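Local structure of restriction endonuclease THAI (Thermoplasma acidophilum, 3NDH) at residues Asp18-Leu23 with Val149-Asp154; Arg64-Leu69 with Ile99-Ile104; Tyr72-Lys77 with Val92-Ser97. The protein is a restriction endonuclease of the PD-(D/E)XK clan that binds a specific DNA site, intercalating into it without flipping bases, and probably cleaves it using metal ions. One frame throughout, in Å; residues are numbered along the deposited sequence.

Contact 1 of 3, residues Asp18-Leu23 with Val149-Asp154; sequences DHLKDL and VYYIPD
Tyr151 meets Asp18 at the end of its ring and Leu20 over its face, a compact example of one aromatic side chain serving both a polar and an apolar partner. The ring and the carboxylate approach from opposite directions with their planes almost perpendicular (87°). Tyr151 OH donates to Asp18 OD2 over a short 2.5 Å. The donor arrives on the syn side of that oxygen and lies close to the carboxylate plane, while OD2 in turn lies near the plane of the ring. The other carboxylate oxygen turns to its own helix: Asp18 OD1 accepts from Lys21 N at 3.1 Å, met from above the carboxylate plane, which makes an Asx motif. With CG trans to the backbone N (chi1 180°), Asp18 thus bridges the first turn of helix 19-25 and the phenol, and a bond at each oxygen restrains its rotation.

Leu20 supplies the apolar half. Its CB stands 3.6 Å from the ring centroid, 8° off the normal, a well-centred CH-pi contact, and CD1 comes within 3.6 Å of Tyr151 CE1. On the opposite face Pro153 CG lies toward the rim, so the ring is sandwiched between aliphatic groups. Strand 146-152, which carries Tyr151, runs between strands 135-141 and 199-204 of the mixed sheet; helix 19-25 packs against it, with Leu20 also reaching Ile137 of the sheet and Leu70 of helix 58-74.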
loop_
_atom_site.group_PDB
_atom_site.type_symbol
_atom_site.label_atom_id
_atom_site.label_comp_id
_atom_site.label_asym_id
_atom_site.label_seq_id
_atom_site.Cartn_x
_atom_site.Cartn_y
_atom_site.Cartn_z
ATOM N N ASP A 18 24.508 21.659 -2.989
ATOM C CA ASP A 18 23.644 20.623 -2.391
ATOM C C ASP A 18 22.229 21.177 -2.454
ATOM O O ASP A 18 21.864 22.108 -1.732
ATOM C CB ASP A 18 24.102 20.304 -0.960
ATOM C CG ASP A 18 23.252 19.245 -0.284
ATOM O OD1 ASP A 18 22.120 19.018 -0.725
ATOM O OD2 ASP A 18 23.731 18.642 0.703
ATOM N N HIS A 19 21.445 20.612 -3.360
ATOM C CA HIS A 19 20.100 21.097 -3.616
ATOM C C HIS A 19 19.197 20.880 -2.410
ATOM O O HIS A 19 18.328 21.705 -2.124
ATOM C CB HIS A 19 19.527 20.401 -4.852
ATOM C CG HIS A 19 20.228 20.769 -6.118
ATOM N ND1 HIS A 19 20.231 22.053 -6.613
ATOM C CD2 HIS A 19 20.964 20.032 -6.982
ATOM C CE1 HIS A 19 20.940 22.094 -7.727
ATOM N NE2 HIS A 19 21.406 20.883 -7.967
ATOM N N LEU A 20 19.393 19.774 -1.702
ATOM C CA LEU A 20 18.584 19.510 -0.513
ATOM C C LEU A 20 18.894 20.499 0.614
ATOM O O LEU A 20 18.008 20.900 1.346
ATOM C CB LEU A 20 18.736 18.063 -0.061
ATOM C CG LEU A 20 17.995 17.066 -0.960
ATOM C CD1 LEU A 20 18.194 15.629 -0.502
ATOM C CD2 LEU A 20 16.496 17.386 -1.050
ATOM N N LYS A 21 20.156 20.903 0.745
ATOM C CA LYS A 21 20.508 21.964 1.681
ATOM C C LYS A 21 19.718 23.226 1.347
ATOM O O LYS A 21 19.125 23.846 2.229
ATOM C CB LYS A 21 22.010 22.243 1.638
ATOM C CG LYS A 21 22.491 23.350 2.570
ATOM C CD LYS A 21 23.998 23.540 2.466
ATOM C CE LYS A 21 24.536 24.430 3.575
ATOM N NZ LYS A 21 24.012 25.822 3.483
ATOM N N ASP A 22 19.701 23.581 0.067
ATOM C CA ASP A 22 18.987 24.776 -0.397
ATOM C C ASP A 22 17.497 24.677 -0.072
ATOM O O ASP A 22 16.881 25.647 0.366
ATOM C CB ASP A 22 19.172 24.964 -1.905
ATOM C CG ASP A 22 20.602 25.265 -2.284
ATOM O OD1 ASP A 22 21.377 25.664 -1.394
ATOM O OD2 ASP A 22 20.947 25.085 -3.469
ATOM N N LEU A 23 16.923 23.490 -0.251
ATOM C CA LEU A 23 15.519 23.268 0.079
ATOM C C LEU A 23 15.261 23.524 1.557
ATOM O O LEU A 23 14.304 24.217 1.925
ATOM C CB LEU A 23 15.145 21.828 -0.262
ATOM C CG LEU A 23 13.732 21.366 0.074
ATOM C CD1 LEU A 23 12.710 21.971 -0.884
ATOM C CD2 LEU A 23 13.677 19.857 0.045
ATOM N N VAL A 149 10.903 17.113 9.683
ATOM C CA VAL A 149 11.414 16.494 8.482
ATOM C C VAL A 149 12.901 16.686 8.486
ATOM O O VAL A 149 13.392 17.778 8.795
ATOM C CB VAL A 149 10.755 17.020 7.196
ATOM C CG1 VAL A 149 10.870 18.487 7.049
ATOM C CG2 VAL A 149 11.338 16.323 5.963
ATOM N N TYR A 150 13.611 15.619 8.146
ATOM C CA TYR A 150 15.069 15.562 8.239
ATOM C C TYR A 150 15.678 15.233 6.902
ATOM O O TYR A 150 15.209 14.332 6.205
ATOM C CB TYR A 150 15.482 14.474 9.230
ATOM C CG TYR A 150 15.076 14.754 10.649
ATOM C CD1 TYR A 150 16.000 15.227 11.565
ATOM C CD2 TYR A 150 13.767 14.563 11.078
ATOM C CE1 TYR A 150 15.636 15.509 12.868
ATOM C CE2 TYR A 150 13.397 14.854 12.378
ATOM C CZ TYR A 150 14.338 15.304 13.265
ATOM O OH TYR A 150 13.974 15.583 14.566
ATOM N N TYR A 151 16.734 15.975 6.563
ATOM C CA TYR A 151 17.622 15.657 5.443
ATOM C C TYR A 151 18.890 15.048 6.040
ATOM O O TYR A 151 19.640 15.725 6.727
ATOM C CB TYR A 151 17.963 16.911 4.613
ATOM C CG TYR A 151 19.171 16.795 3.706
ATOM C CD1 TYR A 151 19.473 15.612 3.028
ATOM C CD2 TYR A 151 20.013 17.881 3.530
ATOM C CE1 TYR A 151 20.595 15.522 2.218
ATOM C CE2 TYR A 151 21.129 17.800 2.717
ATOM C CZ TYR A 151 21.398 16.604 2.068
ATOM O OH TYR A 151 22.524 16.510 1.252
ATOM N N ILE A 152 19.072 13.756 5.793
ATOM C CA ILE A 152 20.186 12.995 6.332
ATOM C C ILE A 152 21.067 12.603 5.146
ATOM O O ILE A 152 20.740 11.669 4.421
ATOM C CB ILE A 152 19.686 11.756 7.105
ATOM C CG1 ILE A 152 18.685 12.169 8.207
ATOM C CG2 ILE A 152 20.871 11.038 7.715
ATOM C CD1 ILE A 152 18.010 11.035 8.944
ATOM N N PRO A 153 22.164 13.339 4.927
ATOM C CA PRO A 153 23.042 13.036 3.798
ATOM C C PRO A 153 23.557 11.597 3.808
ATOM O O PRO A 153 23.745 11.004 4.869
ATOM C CB PRO A 153 24.197 14.027 3.964
ATOM C CG PRO A 153 23.645 15.140 4.779
ATOM C CD PRO A 153 22.626 14.510 5.685
ATOM N N ASP A 154 23.783 11.052 2.620
ATOM C CA ASP A 154 24.424 9.747 2.491
ATOM C C ASP A 154 25.710 9.631 3.333
ATOM O O ASP A 154 25.958 8.604 3.954
ATOM C CB ASP A 154 24.706 9.377 1.022
ATOM C CG ASP A 154 25.468 10.439 0.232
ATOM O OD1 ASP A 154 25.901 11.469 0.757
ATOM O OD2 ASP A 154 25.590 10.224 -1.002
#

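Contact 2 of 3, residues Arg64-Leu69 with Ile99-Ile104; sequences RIISSL and ISIKTI. With NA (sodium ion), chain E; nucleotides of chain C.
Ile101 packs its CD1 methyl against two consecutive residues of helix 58-74, 3.8 Å from Ile66 CG2 and equally far from Ser67 OG. The two isoleucines slide past each other in opposite directions, and the branch that touches on the helix is the CG2 methyl of Ile66. All three residues are buried, and the meeting is wholly one of van der Waals contact. Elsewhere on the helix, Ile65 and Leu69 pack on Trp218 and Trp222 of the second subunit.

Away from the helix the strand's surroundings are wet and ionic. While the Ile101 side chain faces the helix, a sodium ion hangs from its backbone carbonyl O at 2.2 Å; three waters, Asp91 and a DNA phosphate complete the shell. Asp91, just before strand 92-94, and Ser100-Ile101-Lys102 on the neighbouring strand 97-105 are consistent with a variant of the PD-(D/E)XK motif, with serine at the acidic position. Water links the parts of this site: one sodium-bound water lies 2.8 Å from Ser100 OG, and another accepts from Lys102 NZ at 2.9 Å while donating to OP2 of DG8 of chain C. Further along the strand, Thr103 holds the DNA backbone. Thr103 N donates to OP1 of DG8 at 2.7 Å. OG1, set between the backbone N and the carbonyl carbon (chi1 71°), donates to the same OP1 at 2.8 Å, and Arg62 also bonds to that hydroxyl.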
loop_
_atom_site.group_PDB
_atom_site.type_symbol
_atom_site.label_atom_id
_atom_site.label_comp_id
_atom_site.label_asym_id
_atom_site.label_seq_id
_atom_site.Cartn_x
_atom_site.Cartn_y
_atom_site.Cartn_z
ATOM N N ARG A 64 4.535 10.782 -2.391
ATOM C CA ARG A 64 4.106 11.671 -3.474
ATOM C C ARG A 64 4.125 13.133 -3.058
ATOM O O ARG A 64 4.516 14.005 -3.817
ATOM C CB ARG A 64 2.700 11.315 -3.964
ATOM C CG ARG A 64 2.629 10.071 -4.762
ATOM C CD ARG A 64 1.360 10.042 -5.607
ATOM N NE ARG A 64 1.072 8.688 -5.999
ATOM C CZ ARG A 64 -0.114 8.109 -5.876
ATOM N NH1 ARG A 64 -1.162 8.789 -5.425
ATOM N NH2 ARG A 64 -0.248 6.856 -6.248
ATOM N N ILE A 65 3.671 13.386 -1.832
ATOM C CA ILE A 65 3.614 14.732 -1.282
ATOM C C ILE A 65 5.024 15.315 -1.157
ATOM O O ILE A 65 5.269 16.491 -1.482
ATOM C CB ILE A 65 2.877 14.755 0.076
ATOM C CG1 ILE A 65 1.389 14.484 -0.159
ATOM C CG2 ILE A 65 3.063 16.080 0.794
ATOM C CD1 ILE A 65 0.574 14.019 1.062
ATOM N N ILE A 66 5.974 14.509 -0.687
ATOM C CA ILE A 66 7.343 14.989 -0.541
ATOM C C ILE A 66 7.994 15.185 -1.903
ATOM O O ILE A 66 8.658 16.197 -2.136
ATOM C CB ILE A 66 8.176 14.043 0.366
ATOM C CG1 ILE A 66 7.592 13.977 1.791
ATOM C CG2 ILE A 66 9.644 14.448 0.396
ATOM C CD1 ILE A 66 7.538 15.326 2.520
ATOM N N SER A 67 7.804 14.247 -2.829
ATOM C CA SER A 67 8.332 14.468 -4.183
ATOM C C SER A 67 7.763 15.738 -4.823
ATOM O O SER A 67 8.446 16.438 -5.560
ATOM C CB SER A 67 8.037 13.279 -5.078
ATOM O OG SER A 67 8.691 12.104 -4.592
ATOM N N SER A 68 6.497 16.009 -4.539
ATOM C CA SER A 68 5.827 17.195 -5.048
ATOM C C SER A 68 6.382 18.486 -4.460
ATOM O O SER A 68 6.393 19.532 -5.136
ATOM C CB SER A 68 4.328 17.101 -4.823
ATOM O OG SER A 68 3.795 16.007 -5.554
ATOM N N LEU A 69 6.870 18.435 -3.221
ATOM C CA LEU A 69 7.591 19.584 -2.660
ATOM C C LEU A 69 8.846 19.870 -3.462
ATOM O O LEU A 69 9.165 21.008 -3.721
ATOM C CB LEU A 69 7.931 19.325 -1.183
ATOM C CG LEU A 69 8.639 20.454 -0.454
ATOM C CD1 LEU A 69 7.732 21.646 -0.282
ATOM C CD2 LEU A 69 9.147 19.912 0.884
ATOM N N ILE A 99 17.225 9.909 -4.104
ATOM C CA ILE A 99 16.761 10.213 -2.755
ATOM C C ILE A 99 15.826 9.088 -2.282
ATOM O O ILE A 99 14.950 8.661 -3.010
ATOM C CB ILE A 99 16.008 11.565 -2.693
ATOM C CG1 ILE A 99 16.895 12.744 -3.113
ATOM C CG2 ILE A 99 15.435 11.806 -1.280
ATOM C CD1 ILE A 99 16.158 14.039 -3.309
ATOM N N SER A 100 16.051 8.632 -1.057
ATOM C CA SER A 100 15.164 7.748 -0.331
ATOM C C SER A 100 14.286 8.611 0.559
ATOM O O SER A 100 14.785 9.494 1.230
ATOM C CB SER A 100 16.014 6.844 0.546
ATOM O OG SER A 100 15.221 6.119 1.460
ATOM N N ILE A 101 12.981 8.376 0.539
ATOM C CA ILE A 101 12.040 9.036 1.424
ATOM C C ILE A 101 11.455 8.013 2.391
ATOM O O ILE A 101 11.071 6.896 1.983
ATOM C CB ILE A 101 10.897 9.675 0.595
ATOM C CG1 ILE A 101 11.446 10.791 -0.279
ATOM C CG2 ILE A 101 9.795 10.205 1.494
ATOM C CD1 ILE A 101 10.536 11.187 -1.442
ATOM N N LYS A 102 11.430 8.357 3.677
ATOM C CA LYS A 102 10.826 7.481 4.678
ATOM C C LYS A 102 9.981 8.279 5.637
ATOM O O LYS A 102 10.307 9.413 5.982
ATOM C CB LYS A 102 11.873 6.661 5.431
ATOM C CG LYS A 102 12.579 5.678 4.487
ATOM C CD LYS A 102 13.456 4.693 5.156
ATOM C CE LYS A 102 14.001 3.699 4.136
ATOM N NZ LYS A 102 13.032 2.677 3.603
ATOM N N THR A 103 8.853 7.693 6.030
ATOM C CA THR A 103 7.952 8.330 6.957
ATOM C C THR A 103 7.662 7.371 8.108
ATOM O O THR A 103 7.616 6.141 7.941
ATOM C CB THR A 103 6.648 8.779 6.245
ATOM O OG1 THR A 103 5.847 7.638 5.893
ATOM C CG2 THR A 103 6.972 9.651 5.010
ATOM N N ILE A 104 7.476 7.949 9.296
ATOM C CA ILE A 104 7.325 7.154 10.503
ATOM C C ILE A 104 6.594 7.973 11.556
ATOM O O ILE A 104 6.902 9.169 11.736
ATOM C CB ILE A 104 8.711 6.652 10.998
ATOM C CG1 ILE A 104 8.583 5.648 12.140
ATOM C CG2 ILE A 104 9.598 7.809 11.418
ATOM C CD1 ILE A 104 8.129 4.299 11.681
HETATM NA NA NA E . 10.784 5.104 0.723
ATOM P P DG C 8 7.235 4.567 4.330
ATOM O OP1 DG C 8 7.496 6.027 4.326
ATOM O OP2 DG C 8 8.370 3.614 4.462
ATOM O "O5'" DG C 8 6.189 4.259 5.496
ATOM C "C5'" DG C 8 6.175 3.003 6.187
ATOM C "C4'" DG C 8 5.008 2.958 7.149
ATOM O "O4'" DG C 8 4.714 1.594 7.538
ATOM C "C3'" DG C 8 5.171 3.739 8.454
ATOM O "O3'" DG C 8 3.882 4.287 8.781
ATOM C "C2'" DG C 8 5.595 2.649 9.428
ATOM C "C1'" DG C 8 4.723 1.498 8.959
ATOM N N9 DG C 8 5.186 0.164 9.310
ATOM C C8 DG C 8 6.483 -0.293 9.357
ATOM N N7 DG C 8 6.570 -1.553 9.682
ATOM C C5 DG C 8 5.252 -1.952 9.868
ATOM C C6 DG C 8 4.709 -3.218 10.230
ATOM O O6 DG C 8 5.306 -4.271 10.489
ATOM N N1 DG C 8 3.318 -3.178 10.286
ATOM C C2 DG C 8 2.549 -2.066 10.033
ATOM N N2 DG C 8 1.221 -2.226 10.125
ATOM N N3 DG C 8 3.044 -0.884 9.715
ATOM C C4 DG C 8 4.390 -0.902 9.645
ATOM P P DA C 9 3.654 5.134 10.141
ATOM O OP1 DA C 9 3.285 6.521 9.762
ATOM O OP2 DA C 9 4.803 4.909 11.073
ATOM O "O5'" DA C 9 2.365 4.414 10.748
ATOM C "C5'" DA C 9 1.247 4.095 9.904
ATOM C "C4'" DA C 9 0.267 3.178 10.612
ATOM O "O4'" DA C 9 0.853 1.873 10.829
ATOM C "C3'" DA C 9 -0.225 3.639 11.982
ATOM O "O3'" DA C 9 -1.603 3.267 12.139
ATOM C "C2'" DA C 9 0.671 2.862 12.935
ATOM C "C1'" DA C 9 0.778 1.533 12.211
ATOM N N9 DA C 9 1.966 0.739 12.534
ATOM C C8 DA C 9 3.271 1.164 12.502
ATOM N N7 DA C 9 4.141 0.223 12.783
ATOM C C5 DA C 9 3.357 -0.894 13.033
ATOM C C6 DA C 9 3.678 -2.223 13.377
ATOM N N6 DA C 9 4.927 -2.678 13.523
ATOM N N1 DA C 9 2.656 -3.085 13.558
ATOM C C2 DA C 9 1.404 -2.641 13.399
ATOM N N3 DA C 9 0.975 -1.423 13.078
ATOM C C4 DA C 9 2.011 -0.587 12.901
HETATM O O HOH W 1 13.095 4.425 0.738
HETATM O O HOH W 2 10.418 3.445 2.610
HETATM O O HOH W 3 8.683 6.182 0.175
#

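Contact 3 of 3, residues Tyr72-Lys77 with Val92-Ser97; sequences YKFGEK and VKLFGS. With SO4 (sulfate ion), chain J.
Phe74, at the C-terminal end of helix 58-74, is approached by two successive residues of the other segment, Leu94 and Phe95, and its ring does nearly all the touching on the helix side. The apolar part is its contact with Leu94: the two side chains cross at about a right angle, bringing Leu94 CD1 to 3.5 Å from Phe74 CD2, with Leu94 CD2 farther out along the ring beside CE2. Lys73 contributes from the same segment, laying its CG over the centre of one ring face, while its NZ makes a salt bridge with Asp26.

The aromatic part is an inclined pairing. The planes of Phe74 and Phe95 stand 84° apart with centroids 5.8 Å from each other, and the closest approach, Phe74 CD1 to Phe95 CE2 at 3.6 Å, falls in the plane of the Phe95 ring, at its edge.

What delivers Phe95 is a beta hairpin. Strands 92-94 and 97-105 are joined by a type I' turn with Phe95 and Gly96 at its corners, closed by the paired bonds between the backbones of Leu94 and Ser97. Both corner residues have positive phi, and Phe95 (48°) still swings its ring back toward the helix.

Polar interactions lie on the other flank. Gly75 leaves the helix with positive phi, and just beyond it Glu76 N donates to O4 of a sulfate ion at 3.0 Å, nearly straight at 161°. The sulfate, probably from the crystallisation liquor, also accepts from the backbone N of His5, in the N-terminal histidine tag.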
loop_
_atom_site.group_PDB
_atom_site.type_symbol
_atom_site.label_atom_id
_atom_site.label_comp_id
_atom_site.label_asym_id
_atom_site.label_seq_id
_atom_site.Cartn_x
_atom_site.Cartn_y
_atom_site.Cartn_z
ATOM N N TYR A 72 7.782 21.444 -6.695
ATOM C CA TYR A 72 7.404 22.825 -6.398
ATOM C C TYR A 72 8.618 23.755 -6.387
ATOM O O TYR A 72 8.593 24.784 -7.047
ATOM C CB TYR A 72 6.630 22.843 -5.059
ATOM C CG TYR A 72 6.361 24.242 -4.502
ATOM C CD1 TYR A 72 5.577 25.148 -5.191
ATOM C CD2 TYR A 72 6.879 24.626 -3.280
ATOM C CE1 TYR A 72 5.336 26.419 -4.676
ATOM C CE2 TYR A 72 6.645 25.877 -2.763
ATOM C CZ TYR A 72 5.874 26.764 -3.459
ATOM O OH TYR A 72 5.659 28.032 -2.923
ATOM N N LYS A 73 9.677 23.409 -5.666
ATOM C CA LYS A 73 10.843 24.260 -5.588
ATOM C C LYS A 73 11.698 24.220 -6.850
ATOM O O LYS A 73 12.147 25.278 -7.329
ATOM C CB LYS A 73 11.729 23.932 -4.388
ATOM C CG LYS A 73 12.996 24.796 -4.383
ATOM C CD LYS A 73 13.653 24.826 -3.048
ATOM C CE LYS A 73 14.912 25.650 -3.053
ATOM N NZ LYS A 73 14.702 27.100 -3.294
ATOM N N PHE A 74 11.982 23.029 -7.371
ATOM C CA PHE A 74 13.040 22.897 -8.383
ATOM C C PHE A 74 12.558 22.789 -9.818
ATOM O O PHE A 74 13.370 22.945 -10.746
ATOM C CB PHE A 74 13.912 21.693 -8.033
ATOM C CG PHE A 74 14.625 21.851 -6.738
ATOM C CD1 PHE A 74 15.692 22.731 -6.637
ATOM C CD2 PHE A 74 14.236 21.151 -5.620
ATOM C CE1 PHE A 74 16.358 22.881 -5.428
ATOM C CE2 PHE A 74 14.889 21.311 -4.416
ATOM C CZ PHE A 74 15.955 22.163 -4.325
ATOM N N GLY A 75 11.266 22.552 -10.007
ATOM C CA GLY A 75 10.671 22.386 -11.334
ATOM C C GLY A 75 10.593 20.932 -11.771
ATOM O O GLY A 75 11.463 20.133 -11.455
ATOM N N GLU A 76 9.551 20.597 -12.527
ATOM C CA GLU A 76 9.357 19.227 -12.999
ATOM C C GLU A 76 10.527 18.724 -13.843
ATOM O O GLU A 76 10.883 17.549 -13.766
ATOM C CB GLU A 76 8.028 19.073 -13.758
ATOM C CG GLU A 76 7.871 19.925 -14.997
ATOM C CD GLU A 76 6.499 19.798 -15.630
ATOM O OE1 GLU A 76 5.686 18.971 -15.155
ATOM O OE2 GLU A 76 6.236 20.535 -16.609
ATOM N N LYS A 77 11.147 19.612 -14.614
ATOM C CA LYS A 77 12.285 19.224 -15.440
ATOM C C LYS A 77 13.460 18.672 -14.619
ATOM O O LYS A 77 14.267 17.891 -15.136
ATOM C CB LYS A 77 12.757 20.409 -16.291
ATOM C CG LYS A 77 11.734 20.900 -17.315
ATOM C CD LYS A 77 12.270 22.088 -18.109
ATOM C CE LYS A 77 11.218 22.666 -19.039
ATOM N NZ LYS A 77 10.858 21.724 -20.131
ATOM N N VAL A 92 12.913 8.869 -5.763
ATOM C CA VAL A 92 12.874 10.055 -6.598
ATOM C C VAL A 92 14.311 10.476 -6.839
ATOM O O VAL A 92 15.204 10.095 -6.080
ATOM C CB VAL A 92 12.018 11.166 -5.901
ATOM C CG1 VAL A 92 12.682 11.698 -4.635
ATOM C CG2 VAL A 92 11.647 12.278 -6.863
ATOM N N LYS A 93 14.553 11.185 -7.931
ATOM C CA LYS A 93 15.853 11.784 -8.174
ATOM C C LYS A 93 15.685 13.272 -8.338
ATOM O O LYS A 93 14.668 13.745 -8.853
ATOM C CB LYS A 93 16.549 11.190 -9.393
ATOM C CG LYS A 93 16.698 9.688 -9.361
ATOM C CD LYS A 93 17.339 9.216 -10.647
ATOM C CE LYS A 93 17.486 7.726 -10.634
ATOM N NZ LYS A 93 18.132 7.220 -11.896
ATOM N N LEU A 94 16.701 14.000 -7.889
ATOM C CA LEU A 94 16.717 15.450 -7.907
ATOM C C LEU A 94 18.000 15.862 -8.626
ATOM O O LEU A 94 19.100 15.561 -8.155
ATOM C CB LEU A 94 16.691 16.000 -6.477
ATOM C CG LEU A 94 16.766 17.521 -6.293
ATOM C CD1 LEU A 94 15.622 18.245 -7.018
ATOM C CD2 LEU A 94 16.717 17.808 -4.795
ATOM N N PHE A 95 17.846 16.510 -9.779
ATOM C CA PHE A 95 18.973 16.785 -10.677
ATOM C C PHE A 95 19.802 15.519 -10.880
ATOM O O PHE A 95 21.035 15.579 -10.918
ATOM C CB PHE A 95 19.847 17.943 -10.180
ATOM C CG PHE A 95 19.131 19.268 -10.131
ATOM C CD1 PHE A 95 19.211 20.160 -11.194
ATOM C CD2 PHE A 95 18.385 19.628 -9.017
ATOM C CE1 PHE A 95 18.559 21.387 -11.142
ATOM C CE2 PHE A 95 17.738 20.860 -8.952
ATOM C CZ PHE A 95 17.830 21.738 -10.016
ATOM N N GLY A 96 19.118 14.388 -11.020
ATOM C CA GLY A 96 19.752 13.093 -11.273
ATOM C C GLY A 96 20.257 12.354 -10.046
ATOM O O GLY A 96 20.693 11.209 -10.151
ATOM N N SER A 97 20.197 12.989 -8.879
ATOM C CA SER A 97 20.745 12.411 -7.655
ATOM C C SER A 97 19.640 11.667 -6.881
ATOM O O SER A 97 18.619 12.261 -6.578
ATOM C CB SER A 97 21.337 13.505 -6.788
ATOM O OG SER A 97 22.014 12.932 -5.691
HETATM S S SO4 J . 7.673 23.891 -13.599
HETATM O O1 SO4 J . 6.827 25.023 -13.241
HETATM O O2 SO4 J . 7.280 23.408 -14.923
HETATM O O3 SO4 J . 9.052 24.369 -13.604
HETATM O O4 SO4 J . 7.498 22.807 -12.636
#

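How the contacts relate
The three contacts share one side of the mixed sheet. Contacts 2 and 3 lie on the same helix, 58-74, and on neighbouring strands, whose backbones approach at 2.8 Å between Ile99 N and Val92 O, probably a hydrogen bond. Contact 1 adds helix 19-25: Leu20 CD1 reaches Ile99 CD1 and Leu20 CD2 reaches Leu94 CD2, each at 3.8 Å, and His19 stacks on Phe95, so that 18-23 touches both of the others. Their centres are 12 to 13 Å apart. Only contact 2 includes a ligand of the sodium ion; the Leu20 side chain is about 13 Å from it, and contact 3 comes no nearer the DNA than about 8 Å between nearest atoms.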